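Local coordinates for Lmo0325 protein (Listeria monocytogenes EGD-e, PDB 4RYK) that probably binds DNA as an Rgg-type transcriptional regulator, a dimer whose chains join a helix-turn-helix region to an all-helical C-terminal region of the TPR clan, at residues E162-F167 and L201-L206; S189-R194 and L227-E232; K155-T160 and Y183-K188. One frame throughout, in Å; residues are numbered along the deposited sequence.

Interaction 1 (E162-F167 and L201-L206); sequences EEVRIF and LLFCHL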
loop_
_atom_site.group_PDB
_atom_site.type_symbol
_atom_site.label_atom_id
_atom_site.label_comp_id
_atom_site.label_asym_id
_atom_site.label_seq_id
_atom_site.Cartn_x
_atom_site.Cartn_y
_atom_site.Cartn_z
ATOM N N GLU A 162 0.935 -0.956 -15.898
ATOM C CA GLU A 162 2.038 -1.381 -16.758
ATOM C C GLU A 162 2.489 -0.242 -17.699
ATOM O O GLU A 162 3.668 0.006 -17.863
ATOM C CB GLU A 162 1.615 -2.624 -17.557
ATOM C CG GLU A 162 2.647 -3.106 -18.577
ATOM C CD GLU A 162 3.822 -3.789 -17.903
ATOM O OE1 GLU A 162 3.754 -4.084 -16.679
ATOM O OE2 GLU A 162 4.800 -4.084 -18.575
ATOM N N GLU A 163 1.550 0.457 -18.320
ATOM C CA GLU A 163 1.921 1.509 -19.260
ATOM C C GLU A 163 2.449 2.713 -18.539
ATOM O O GLU A 163 3.337 3.397 -19.042
ATOM C CB GLU A 163 0.738 1.887 -20.154
ATOM C CG GLU A 163 0.406 0.833 -21.207
ATOM C CD GLU A 163 -0.338 -0.380 -20.617
ATOM O OE1 GLU A 163 -1.232 -0.203 -19.763
ATOM O OE2 GLU A 163 -0.035 -1.528 -20.986
ATOM N N VAL A 164 1.947 2.963 -17.337
ATOM C CA VAL A 164 2.472 4.032 -16.484
ATOM C C VAL A 164 3.954 3.770 -16.204
ATOM O O VAL A 164 4.793 4.658 -16.311
ATOM C CB VAL A 164 1.712 4.161 -15.130
ATOM C CG1 VAL A 164 2.312 5.241 -14.321
ATOM C CG2 VAL A 164 0.264 4.525 -15.365
ATOM N N ARG A 165 4.296 2.530 -15.894
ATOM C CA ARG A 165 5.714 2.185 -15.677
ATOM C C ARG A 165 6.521 2.266 -16.961
ATOM O O ARG A 165 7.637 2.735 -16.962
ATOM C CB ARG A 165 5.792 0.775 -15.142
ATOM C CG ARG A 165 5.281 0.679 -13.731
ATOM C CD ARG A 165 4.946 -0.762 -13.477
ATOM N NE ARG A 165 4.755 -0.860 -12.084
ATOM C CZ ARG A 165 3.768 -1.432 -11.449
ATOM N NH1 ARG A 165 2.759 -2.149 -12.048
ATOM N NH2 ARG A 165 3.873 -1.322 -10.131
ATOM N N ILE A 166 5.949 1.811 -18.068
ATOM C CA ILE A 166 6.663 1.876 -19.326
ATOM C C ILE A 166 6.967 3.340 -19.677
ATOM O O ILE A 166 8.112 3.702 -19.987
ATOM C CB ILE A 166 5.879 1.179 -20.440
ATOM C CG1 ILE A 166 5.944 -0.340 -20.267
ATOM C CG2 ILE A 166 6.465 1.572 -21.794
ATOM C CD1 ILE A 166 4.884 -1.091 -21.037
ATOM N N PHE A 167 5.936 4.183 -19.571
ATOM C CA PHE A 167 6.016 5.585 -19.907
ATOM C C PHE A 167 7.091 6.204 -19.090
ATOM O O PHE A 167 7.905 6.992 -19.605
ATOM C CB PHE A 167 4.730 6.305 -19.567
ATOM C CG PHE A 167 4.743 7.741 -19.883
ATOM C CD1 PHE A 167 5.027 8.166 -21.170
ATOM C CD2 PHE A 167 4.388 8.666 -18.945
ATOM C CE1 PHE A 167 4.981 9.511 -21.498
ATOM C CE2 PHE A 167 4.333 10.006 -19.265
ATOM C CZ PHE A 167 4.647 10.428 -20.525
ATOM N N LEU A 201 1.136 5.801 -5.194
ATOM C CA LEU A 201 2.554 6.054 -4.976
ATOM C C LEU A 201 3.353 6.004 -6.289
ATOM O O LEU A 201 4.296 6.751 -6.477
ATOM C CB LEU A 201 3.148 5.012 -4.000
ATOM C CG LEU A 201 2.513 4.973 -2.579
ATOM C CD1 LEU A 201 3.145 3.871 -1.692
ATOM C CD2 LEU A 201 2.651 6.323 -1.891
ATOM N N LEU A 202 2.973 5.120 -7.188
ATOM C CA LEU A 202 3.574 5.112 -8.541
ATOM C C LEU A 202 3.302 6.411 -9.273
ATOM O O LEU A 202 4.198 6.986 -9.849
ATOM C CB LEU A 202 2.978 3.986 -9.310
ATOM C CG LEU A 202 3.542 3.806 -10.712
ATOM C CD1 LEU A 202 4.989 3.342 -10.659
ATOM C CD2 LEU A 202 2.670 2.790 -11.472
ATOM N N PHE A 203 2.068 6.934 -9.218
ATOM C CA PHE A 203 1.853 8.229 -9.834
ATOM C C PHE A 203 2.664 9.341 -9.168
ATOM O O PHE A 203 3.202 10.193 -9.867
ATOM C CB PHE A 203 0.372 8.549 -9.922
ATOM C CG PHE A 203 -0.309 7.796 -11.018
ATOM C CD1 PHE A 203 -0.243 8.238 -12.315
ATOM C CD2 PHE A 203 -1.013 6.680 -10.756
ATOM C CE1 PHE A 203 -0.864 7.555 -13.334
ATOM C CE2 PHE A 203 -1.635 5.984 -11.772
ATOM C CZ PHE A 203 -1.564 6.414 -13.052
ATOM N N CYS A 204 2.749 9.354 -7.829
ATOM C CA CYS A 204 3.548 10.357 -7.140
ATOM C C CYS A 204 4.974 10.375 -7.609
ATOM O O CYS A 204 5.519 11.421 -7.932
ATOM C CB CYS A 204 3.551 10.162 -5.634
ATOM S SG CYS A 204 1.988 10.615 -4.818
ATOM N N HIS A 205 5.564 9.200 -7.657
ATOM C CA HIS A 205 6.903 9.031 -8.136
ATOM C C HIS A 205 7.076 9.556 -9.575
ATOM O O HIS A 205 8.046 10.227 -9.894
ATOM C CB HIS A 205 7.217 7.554 -8.087
ATOM C CG HIS A 205 8.551 7.219 -8.630
ATOM N ND1 HIS A 205 9.710 7.429 -7.926
ATOM C CD2 HIS A 205 8.923 6.713 -9.829
ATOM C CE1 HIS A 205 10.745 7.052 -8.657
ATOM N NE2 HIS A 205 10.294 6.616 -9.821
ATOM N N LEU A 206 6.158 9.203 -10.453
ATOM C CA LEU A 206 6.266 9.646 -11.832
ATOM C C LEU A 206 6.124 11.172 -11.884
ATOM O O LEU A 206 6.890 11.843 -12.568
ATOM C CB LEU A 206 5.157 9.025 -12.650
ATOM C CG LEU A 206 5.013 9.602 -14.073
ATOM C CD1 LEU A 206 6.334 9.454 -14.816
ATOM C CD2 LEU A 206 3.916 8.919 -14.843
#
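Apolar packing carries nearly all of this contact, in which helices 161-170 and 197-216 run almost parallel, their local axes 10.8 Å apart at an angle of 19°. V164 is the central side chain of the contact. With CG1 anti to the backbone N and CG2 beside it, its two methyls serve different partners. CG1 slides past L202, 3.8 Å from L202 CD2, and crosses L206 obliquely, with L206 CD2 at 4.0 Å. CG2 instead meets the tip of the F203 ring, V164 CG2 to F203 CZ being 3.5 Å, while CG1 sits over one face of that ring near its rim. L206 is also shared: its CD2 reaches the edge of the F167 ring, 4.1 Å from F167 CD2. F167 in turn makes an edge-to-face contact with W159.

R165 adds aliphatic packing beside a charged group. It runs extended from CG to NE across L202, so that its CG lies 4.0 Å from L202 CD2 and this same methyl covers one face of the guanidinium, off-centre.

Polar groups are handled away from the interface: E162 forms a salt bridge with R116, and E163 forms one with K21 of the second subunit. The intervening helix 176-193 packs against F203 and F167, so that two like-directed helices meet beside the one linking them in sequence, as in TPR-type alpha-solenoids. With carbon atoms making every close contact across the segments and no direct polar bond between them, cohesion here probably rests on close fit and the burial of apolar surface.

Interaction 2 (S189-R194 and L227-E232); sequences SYEKYR and LEKLKE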
loop_
_atom_site.group_PDB
_atom_site.type_symbol
_atom_site.label_atom_id
_atom_site.label_comp_id
_atom_site.label_asym_id
_atom_site.label_seq_id
_atom_site.Cartn_x
_atom_site.Cartn_y
_atom_site.Cartn_z
ATOM N N SER A 189 -5.891 7.693 -16.484
ATOM C CA SER A 189 -5.768 6.550 -15.606
ATOM C C SER A 189 -5.412 7.006 -14.177
ATOM O O SER A 189 -5.898 6.430 -13.209
ATOM C CB SER A 189 -4.781 5.525 -16.176
ATOM O OG SER A 189 -3.440 5.905 -15.901
ATOM N N TYR A 190 -4.618 8.055 -14.049
ATOM C CA TYR A 190 -4.369 8.671 -12.771
ATOM C C TYR A 190 -5.681 8.954 -12.003
ATOM O O TYR A 190 -5.786 8.685 -10.818
ATOM C CB TYR A 190 -3.544 9.958 -12.961
ATOM C CG TYR A 190 -3.657 10.880 -11.762
ATOM C CD1 TYR A 190 -3.106 10.517 -10.554
ATOM C CD2 TYR A 190 -4.359 12.093 -11.828
ATOM C CE1 TYR A 190 -3.249 11.327 -9.432
ATOM C CE2 TYR A 190 -4.484 12.926 -10.722
ATOM C CZ TYR A 190 -3.924 12.541 -9.524
ATOM O OH TYR A 190 -4.053 13.288 -8.365
ATOM N N GLU A 191 -6.686 9.465 -12.694
ATOM C CA GLU A 191 -7.930 9.840 -12.064
ATOM C C GLU A 191 -8.661 8.637 -11.429
ATOM O O GLU A 191 -9.326 8.796 -10.457
ATOM C CB GLU A 191 -8.848 10.573 -13.096
ATOM C CG GLU A 191 -8.400 12.002 -13.414
ATOM C CD GLU A 191 -8.526 12.943 -12.198
ATOM O OE1 GLU A 191 -9.365 12.655 -11.311
ATOM O OE2 GLU A 191 -7.794 13.969 -12.111
ATOM N N LYS A 192 -8.551 7.458 -12.013
ATOM C CA LYS A 192 -9.048 6.212 -11.408
ATOM C C LYS A 192 -8.135 5.762 -10.276
ATOM O O LYS A 192 -8.560 5.507 -9.138
ATOM C CB LYS A 192 -9.032 5.091 -12.441
ATOM C CG LYS A 192 -9.693 5.387 -13.766
ATOM C CD LYS A 192 -11.160 5.704 -13.543
ATOM C CE LYS A 192 -11.845 6.189 -14.816
ATOM N NZ LYS A 192 -12.119 5.065 -15.755
ATOM N N TYR A 193 -6.851 5.723 -10.585
ATOM C CA TYR A 193 -5.902 5.035 -9.744
ATOM C C TYR A 193 -5.418 5.835 -8.531
ATOM O O TYR A 193 -4.695 5.301 -7.708
ATOM C CB TYR A 193 -4.686 4.570 -10.546
ATOM C CG TYR A 193 -4.895 3.388 -11.443
ATOM C CD1 TYR A 193 -5.030 2.122 -10.922
ATOM C CD2 TYR A 193 -4.921 3.521 -12.843
ATOM C CE1 TYR A 193 -5.208 1.011 -11.735
ATOM C CE2 TYR A 193 -5.098 2.399 -13.680
ATOM C CZ TYR A 193 -5.239 1.158 -13.118
ATOM O OH TYR A 193 -5.407 0.019 -13.873
ATOM N N ARG A 194 -5.793 7.105 -8.422
ATOM C CA ARG A 194 -5.270 7.914 -7.336
ATOM C C ARG A 194 -5.860 7.427 -6.018
ATOM O O ARG A 194 -5.308 7.721 -4.996
ATOM C CB ARG A 194 -5.573 9.404 -7.513
ATOM C CG ARG A 194 -7.039 9.762 -7.652
ATOM C CD ARG A 194 -7.187 11.199 -8.143
ATOM N NE ARG A 194 -7.066 12.072 -7.000
ATOM C CZ ARG A 194 -7.953 12.974 -6.622
ATOM N NH1 ARG A 194 -9.052 13.193 -7.334
ATOM N NH2 ARG A 194 -7.714 13.685 -5.532
ATOM N N LEU A 227 3.497 19.649 -10.901
ATOM C CA LEU A 227 3.559 19.786 -9.458
ATOM C C LEU A 227 2.171 19.762 -8.838
ATOM O O LEU A 227 1.957 19.103 -7.806
ATOM C CB LEU A 227 4.289 21.074 -9.041
ATOM C CG LEU A 227 4.289 21.407 -7.541
ATOM C CD1 LEU A 227 4.947 20.322 -6.706
ATOM C CD2 LEU A 227 5.022 22.690 -7.260
ATOM N N GLU A 228 1.222 20.466 -9.444
ATOM C CA GLU A 228 -0.146 20.485 -8.905
ATOM C C GLU A 228 -0.712 19.048 -8.836
ATOM O O GLU A 228 -1.451 18.680 -7.900
ATOM C CB GLU A 228 -0.987 21.447 -9.744
ATOM C CG GLU A 228 -2.492 21.441 -9.523
ATOM C CD GLU A 228 -3.301 22.031 -10.725
ATOM O OE1 GLU A 228 -2.764 22.876 -11.519
ATOM O OE2 GLU A 228 -4.497 21.628 -10.872
ATOM N N LYS A 229 -0.341 18.207 -9.796
ATOM C CA LYS A 229 -0.782 16.819 -9.780
ATOM C C LYS A 229 -0.097 16.027 -8.702
ATOM O O LYS A 229 -0.698 15.153 -8.108
ATOM C CB LYS A 229 -0.475 16.103 -11.081
ATOM C CG LYS A 229 -1.232 16.635 -12.282
ATOM C CD LYS A 229 -2.705 16.272 -12.269
ATOM C CE LYS A 229 -3.433 17.426 -12.950
ATOM N NZ LYS A 229 -4.743 17.008 -13.387
ATOM N N LEU A 230 1.186 16.282 -8.513
ATOM C CA LEU A 230 1.931 15.624 -7.448
ATOM C C LEU A 230 1.296 16.010 -6.082
ATOM O O LEU A 230 1.110 15.162 -5.230
ATOM C CB LEU A 230 3.385 16.039 -7.499
ATOM C CG LEU A 230 4.195 15.616 -6.279
ATOM C CD1 LEU A 230 4.227 14.121 -6.173
ATOM C CD2 LEU A 230 5.612 16.116 -6.393
ATOM N N LYS A 231 0.980 17.283 -5.901
ATOM C CA LYS A 231 0.301 17.759 -4.691
ATOM C C LYS A 231 -1.021 17.032 -4.502
ATOM O O LYS A 231 -1.269 16.439 -3.441
ATOM C CB LYS A 231 0.007 19.244 -4.741
ATOM C CG LYS A 231 1.216 20.147 -4.617
ATOM C CD LYS A 231 1.632 20.309 -3.170
ATOM C CE LYS A 231 2.725 21.366 -2.960
ATOM N NZ LYS A 231 2.909 21.603 -1.490
ATOM N N GLU A 232 -1.851 17.039 -5.539
ATOM C CA GLU A 232 -3.140 16.380 -5.451
ATOM C C GLU A 232 -3.018 14.894 -5.165
ATOM O O GLU A 232 -3.705 14.329 -4.281
ATOM C CB GLU A 232 -3.900 16.587 -6.740
ATOM C CG GLU A 232 -5.300 16.023 -6.724
ATOM C CD GLU A 232 -5.953 16.113 -8.103
ATOM O OE1 GLU A 232 -5.694 15.283 -8.982
ATOM O OE2 GLU A 232 -6.712 17.043 -8.301
#
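Y190 has CG anti to its backbone N (chi1 160°), and E232 is likewise anti at its first torsion and extended beyond CG; both reach across the gap and cross obliquely, with the carboxylate at the phenol's outer edge. R194 takes the crowded position between backbone N and carbonyl carbon (chi1 57°), then bends at chi3, which folds its guanidinium back over the carboxylate of E232.

The single hydrogen bond runs from Y190 OH to E232 OE1, 2.7 Å long, and uses the anti lone pair of that oxygen. OE1 lies in the plane of the phenol at its edge, 3.2 Å from Y190 CE2, and ring and carboxylate are only 9° from coplanar. The R194 guanidinium stacks on the carboxylate rather than pairing with it end-on: E232 OE1 is above its centre, 4.0 Å from R194 NE, so no N-H aims at this oxygen. R194 NE instead donates to T236 OG1, on the continuation of the chain beyond E232. R194 NH2 rests 3.6 Å from E232 CG.

These groups join the C-terminal part of helix 176-193, together with R194, to helix 220-235, which runs nearly parallel to it across an axis separation of 12.4 Å. F207 of helix 197-216 fills in between, edge-to-face with Y190 and touching K229, a layering consistent with the TPR-like superhelix expected of Rgg C-terminal regions.

The aliphatic part of K229 packs against the phenol, K229 CD to Y190 CE2 being 4.1 Å. E191 OE2 lies 4.0 Å from E232 OE1, like charges that would tend to raise both pKa values; R194 and the phenol donor would probably keep E232 ionised, and K229 NZ, 4.5 Å from E191 OE2 and beyond a salt bridge, probably offsets the effect on E191.

Interaction 3 (K155-T160 and Y183-K188); sequences KMQTWT and YQIMLK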
loop_
_atom_site.group_PDB
_atom_site.type_symbol
_atom_site.label_atom_id
_atom_site.label_comp_id
_atom_site.label_asym_id
_atom_site.label_seq_id
_atom_site.Cartn_x
_atom_site.Cartn_y
_atom_site.Cartn_z
ATOM N N LYS A 155 -1.449 4.812 -29.989
ATOM C CA LYS A 155 -2.865 4.475 -30.254
ATOM C C LYS A 155 -3.610 3.759 -29.099
ATOM O O LYS A 155 -4.759 3.449 -29.250
ATOM C CB LYS A 155 -3.047 3.722 -31.595
ATOM C CG LYS A 155 -2.770 4.580 -32.822
ATOM C CD LYS A 155 -2.982 3.797 -34.148
ATOM C CE LYS A 155 -1.816 2.873 -34.429
ATOM N NZ LYS A 155 -1.882 2.186 -35.708
HETATM N N MSE A 156 -2.978 3.517 -27.960
HETATM C CA MSE A 156 -3.740 3.011 -26.794
HETATM C C MSE A 156 -4.499 4.168 -26.183
HETATM O O MSE A 156 -3.994 5.307 -26.073
HETATM C CB MSE A 156 -2.832 2.417 -25.735
HETATM C CG MSE A 156 -2.136 1.170 -26.219
HETATM SE SE MSE A 156 -1.019 0.341 -24.800
HETATM C CE MSE A 156 -2.385 0.208 -23.443
ATOM N N GLN A 157 -5.711 3.898 -25.770
ATOM C CA GLN A 157 -6.604 4.953 -25.290
ATOM C C GLN A 157 -6.701 4.949 -23.791
ATOM O O GLN A 157 -7.083 5.960 -23.182
ATOM C CB GLN A 157 -8.028 4.742 -25.821
ATOM C CG GLN A 157 -8.176 4.676 -27.315
ATOM C CD GLN A 157 -7.723 5.941 -27.988
ATOM O OE1 GLN A 157 -7.399 5.921 -29.177
ATOM N NE2 GLN A 157 -7.671 7.055 -27.238
ATOM N N THR A 158 -6.449 3.785 -23.198
ATOM C CA THR A 158 -6.538 3.647 -21.743
ATOM C C THR A 158 -5.351 2.771 -21.272
ATOM O O THR A 158 -4.917 1.827 -21.959
ATOM C CB THR A 158 -7.872 3.068 -21.283
ATOM O OG1 THR A 158 -8.012 1.791 -21.836
ATOM C CG2 THR A 158 -9.009 3.837 -21.809
ATOM N N TRP A 159 -4.788 3.176 -20.139
ATOM C CA TRP A 159 -3.572 2.584 -19.589
ATOM C C TRP A 159 -3.905 1.850 -18.299
ATOM O O TRP A 159 -4.767 2.283 -17.555
ATOM C CB TRP A 159 -2.590 3.671 -19.302
ATOM C CG TRP A 159 -1.868 4.229 -20.485
ATOM C CD1 TRP A 159 -2.192 4.118 -21.794
ATOM C CD2 TRP A 159 -0.739 5.093 -20.432
ATOM N NE1 TRP A 159 -1.295 4.830 -22.585
ATOM C CE2 TRP A 159 -0.419 5.467 -21.763
ATOM C CE3 TRP A 159 0.039 5.581 -19.396
ATOM C CZ2 TRP A 159 0.671 6.260 -22.070
ATOM C CZ3 TRP A 159 1.101 6.411 -19.699
ATOM C CH2 TRP A 159 1.413 6.736 -21.039
ATOM N N THR A 160 -3.264 0.716 -18.074
ATOM C CA THR A 160 -3.165 0.160 -16.747
ATOM C C THR A 160 -1.807 0.569 -16.191
ATOM O O THR A 160 -1.084 1.344 -16.820
ATOM C CB THR A 160 -3.300 -1.368 -16.787
ATOM O OG1 THR A 160 -2.165 -1.914 -17.436
ATOM C CG2 THR A 160 -4.568 -1.764 -17.563
ATOM N N TYR A 183 1.123 11.783 -21.815
ATOM C CA TYR A 183 0.803 12.366 -20.541
ATOM C C TYR A 183 -0.708 12.591 -20.332
ATOM O O TYR A 183 -1.261 12.217 -19.281
ATOM C CB TYR A 183 1.595 13.678 -20.365
ATOM C CG TYR A 183 1.252 14.445 -19.100
ATOM C CD1 TYR A 183 1.896 14.170 -17.924
ATOM C CD2 TYR A 183 0.312 15.464 -19.089
ATOM C CE1 TYR A 183 1.580 14.863 -16.762
ATOM C CE2 TYR A 183 0.009 16.161 -17.928
ATOM C CZ TYR A 183 0.648 15.848 -16.770
ATOM O OH TYR A 183 0.380 16.496 -15.578
ATOM N N GLN A 184 -1.380 13.178 -21.326
ATOM C CA GLN A 184 -2.834 13.350 -21.266
ATOM C C GLN A 184 -3.547 11.993 -21.153
ATOM O O GLN A 184 -4.401 11.817 -20.324
ATOM C CB GLN A 184 -3.355 14.206 -22.428
ATOM C CG GLN A 184 -2.983 15.671 -22.233
ATOM C CD GLN A 184 -3.191 16.560 -23.469
ATOM O OE1 GLN A 184 -3.634 16.124 -24.557
ATOM N NE2 GLN A 184 -2.857 17.836 -23.307
ATOM N N ILE A 185 -3.150 10.993 -21.894
ATOM C CA ILE A 185 -3.753 9.661 -21.675
ATOM C C ILE A 185 -3.495 9.091 -20.269
ATOM O O ILE A 185 -4.408 8.550 -19.647
ATOM C CB ILE A 185 -3.200 8.655 -22.673
ATOM C CG1 ILE A 185 -3.346 9.160 -24.113
ATOM C CG2 ILE A 185 -3.856 7.305 -22.488
ATOM C CD1 ILE A 185 -4.684 8.918 -24.751
HETATM N N MSE A 186 -2.240 9.187 -19.803
HETATM C CA MSE A 186 -1.790 8.803 -18.431
HETATM C C MSE A 186 -2.768 9.465 -17.470
HETATM O O MSE A 186 -3.250 8.832 -16.522
HETATM C CB MSE A 186 -0.268 9.141 -18.122
HETATM C CG MSE A 186 0.712 8.839 -16.827
HETATM SE SE MSE A 186 0.091 10.222 -15.486
HETATM C CE MSE A 186 1.403 11.427 -16.272
ATOM N N LEU A 187 -3.043 10.748 -17.642
ATOM C CA LEU A 187 -3.891 11.451 -16.653
ATOM C C LEU A 187 -5.256 10.810 -16.476
ATOM O O LEU A 187 -5.749 10.806 -15.380
ATOM C CB LEU A 187 -4.086 12.932 -16.951
ATOM C CG LEU A 187 -2.912 13.854 -16.683
ATOM C CD1 LEU A 187 -3.325 15.292 -17.014
ATOM C CD2 LEU A 187 -2.421 13.715 -15.236
ATOM N N LYS A 188 -5.853 10.266 -17.525
ATOM C CA LYS A 188 -7.146 9.588 -17.378
ATOM C C LYS A 188 -7.018 8.365 -16.457
ATOM O O LYS A 188 -7.915 8.027 -15.737
ATOM C CB LYS A 188 -7.653 9.121 -18.713
ATOM C CG LYS A 188 -7.856 10.273 -19.664
ATOM C CD LYS A 188 -8.613 9.856 -20.914
ATOM C CE LYS A 188 -8.047 8.586 -21.527
ATOM N NZ LYS A 188 -8.580 8.350 -22.907
HETATM O O HOH W 1 -5.519 6.141 -19.511
#
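W159 and I185 each bury 75 Å² here, joining the loop between helices 143-153 and 161-170 to the flank of helix 176-193 in what is probably a TPR-like helical array. T160, directly after W159, is the N-cap of helix 161-170, which places the indole right before the start of that helix.

A CH-pi contact defines the pairing. I185 has CG2 anti to its backbone N, which sends this methyl over one face of the indole: CG2 is 3.8 Å from the centroid of the five-membered ring and 22° off the ring normal. The closest ring atom to I185 CG2 is W159 NE1, at 3.6 Å. The benzo part of the same indole lies against selenomethionine M186, W159 CZ3 being 3.4 Å from M186 CB, while the bends in the M186 chain carry its selenium away toward F203 and the helix 197-216. F182 and F167 add further aromatic contacts around W159, the latter edge-to-face.

Q157 is the third contributor, and it works through its backbone carbonyl. I185 CG2 touches Q157 O at 3.6 Å, so one methyl bridges the indole face and the loop backbone. One turn further along the helix, K188 reaches back to that same oxygen, bending at chi3.

A water ties the backbones together as well, accepting from W159 N at 3.1 Å and donating to I185 O at 2.7 Å. The lysine bond is the direct polar link: K188 NZ donates to Q157 O over 2.8 Å, in the carbonyl plane with a C=O...N angle of 154°.

Helix 176-193 lies at the junction of all three: it supplies one segment each to interactions 2 and 3, and packs against F203 of interaction 1. Centres are 11 to 13 Å apart. Interactions 1 and 3 meet where F203 CE1 approaches M186 SE at 3.6 Å and F167 CB approaches W159 CZ3, also at 3.6 Å; interactions 1 and 2 meet at F203 CZ and S189 OG, 3.4 Å apart. All three border the second subunit, whose K21 meets E163 and T160, in the segments of interactions 1 and 3. The glycan seen at T30-S34 involves none of these segments; a PEG, probably from the crystallisation liquor, lies about 6 Å from the F167 side chain.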